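Echicetin A-chain (PDB 1OZ7) binds the platelet receptor GPIbalpha as one subunit of a snake-venom snaclec, blocking platelet aggregation unless IgM kappa is bound as well. Local coordinates at residues 103-106 with 107-111. Residues are numbered along the deposited sequence; the frame is centred on the assembly and turned at random.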
# COMPACT_ATOMS: atom_id res chain seq x y z
N LEU A 103 -7.51 11.40 -2.38
CA LEU A 103 -7.26 11.49 -3.81
C LEU A 103 -6.10 12.45 -4.02
O LEU A 103 -6.01 13.48 -3.33
CB LEU A 103 -8.49 12.01 -4.56
CG LEU A 103 -9.74 11.14 -4.41
CD1 LEU A 103 -10.88 11.75 -5.21
CD2 LEU A 103 -9.44 9.73 -4.88
N GLU A 104 -5.22 12.12 -4.97
CA GLU A 104 -4.06 12.96 -5.25
C GLU A 104 -4.20 13.81 -6.52
O GLU A 104 -4.52 13.30 -7.58
CB GLU A 104 -2.81 12.10 -5.35
CG GLU A 104 -2.61 11.44 -6.70
CD GLU A 104 -1.32 10.65 -6.76
OE1 GLU A 104 -0.29 11.15 -6.25
OE2 GLU A 104 -1.34 9.53 -7.31
N LYS A 105 -3.94 15.10 -6.38
CA LYS A 105 -4.01 16.02 -7.51
C LYS A 105 -2.99 15.60 -8.56
O LYS A 105 -3.18 15.84 -9.75
CB LYS A 105 -3.71 17.44 -7.02
CG LYS A 105 -3.91 18.53 -8.04
CD LYS A 105 -2.99 19.70 -7.72
CE LYS A 105 -3.75 21.01 -7.61
NZ LYS A 105 -4.66 21.02 -6.43
N GLN A 106 -1.91 14.96 -8.12
CA GLN A 106 -0.87 14.52 -9.03
C GLN A 106 -1.43 13.70 -10.18
O GLN A 106 -1.08 13.92 -11.34
CB GLN A 106 0.17 13.69 -8.27
CG GLN A 106 1.60 14.04 -8.63
CD GLN A 106 1.93 15.48 -8.27
OE1 GLN A 106 1.31 16.42 -8.77
NE2 GLN A 106 2.92 15.66 -7.40
N SER A 107 -2.29 12.75 -9.85
CA SER A 107 -2.91 11.89 -10.85
C SER A 107 -4.33 12.36 -11.09
O SER A 107 -5.28 11.57 -11.08
CB SER A 107 -2.93 10.44 -10.36
OG SER A 107 -3.84 10.28 -9.29
N VAL A 108 -4.48 13.67 -11.29
CA VAL A 108 -5.77 14.29 -11.54
C VAL A 108 -6.88 13.74 -10.66
O VAL A 108 -8.03 13.57 -11.10
CB VAL A 108 -6.17 14.18 -13.03
CG1 VAL A 108 -6.50 12.74 -13.38
CG2 VAL A 108 -7.36 15.11 -13.31
N PHE A 109 -6.53 13.43 -9.42
CA PHE A 109 -7.49 12.93 -8.44
C PHE A 109 -8.12 11.59 -8.77
O PHE A 109 -9.15 11.24 -8.20
CB PHE A 109 -8.59 13.98 -8.24
CG PHE A 109 -8.07 15.35 -7.87
CD1 PHE A 109 -7.45 15.57 -6.65
CD2 PHE A 109 -8.20 16.42 -8.75
CE1 PHE A 109 -6.97 16.84 -6.30
CE2 PHE A 109 -7.73 17.69 -8.42
CZ PHE A 109 -7.12 17.90 -7.19
N ARG A 110 -7.52 10.82 -9.66
CA ARG A 110 -8.10 9.53 -10.01
C ARG A 110 -7.56 8.37 -9.18
O ARG A 110 -8.24 7.35 -9.01
CB ARG A 110 -7.89 9.21 -11.48
CG ARG A 110 -8.66 10.08 -12.47
CD ARG A 110 -8.47 9.48 -13.86
NE ARG A 110 -9.16 10.20 -14.93
CZ ARG A 110 -9.15 9.81 -16.20
NH1 ARG A 110 -8.48 8.72 -16.55
NH2 ARG A 110 -9.80 10.51 -17.12
N THR A 111 -6.34 8.50 -8.67
CA THR A 111 -5.76 7.42 -7.89
C THR A 111 -5.77 7.69 -6.39
O THR A 111 -5.97 8.82 -5.95
CB THR A 111 -4.31 7.14 -8.36
OG1 THR A 111 -3.49 8.28 -8.07
CG2 THR A 111 -4.28 6.87 -9.87
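The Phe109 ring takes the backbone of Lys105 over one face and the carbonyl oxygen of Leu103 at its edge, close to its plane. Above the face, Lys105 CA makes a CH-pi contact 3.6 Å from the centroid of the Phe109 ring, displaced toward the CE1 rim. The Lys105 side chain runs alongside the ring in the same direction: CG stands anti to the backbone N (chi1 -173°), which carries it to 3.4 Å from Phe109 CZ. Bends farther along turn the ammonium group toward the carbonyl oxygen of Met62, to which NZ is hydrogen-bonded. Asp52, Val55 and Ser56 of helix 45-58 and Ile65 of strand 64-71 also touch the phenylalanine, so in this C-type lectin-like domain the ring packs between helix 45-58, strand 64-71 and the connection from strand 100-104 to strand 112-115.

The backbone illustrates how a short link turns the chain back between two antiparallel strands. Phe109 N donates to Glu104 O at 2.7 Å, while Ser107 N reaches the same oxygen by a weak bond. A type I' turn from Ser107 to Arg110 completes the reversal, closed by Arg110 N to Ser107 O.

On the polar side, Glu104 CG sits between its backbone N and carbonyl carbon (chi1 82°), and the extended chain beyond brings the carboxylate across to the two hydroxyls. Glu104 OE2 lies 2.6 Å from Thr111 OG1, and Ser107 OG and Thr111 OG1 are hydrogen-bonded, though at a separation so short that its exact length is doubtful. One side of this strand connection is thus packed through the aromatic ring and the aliphatic part of Lys105, whereas on the other a probably charged carboxylate would polarise the neighbouring hydroxyls.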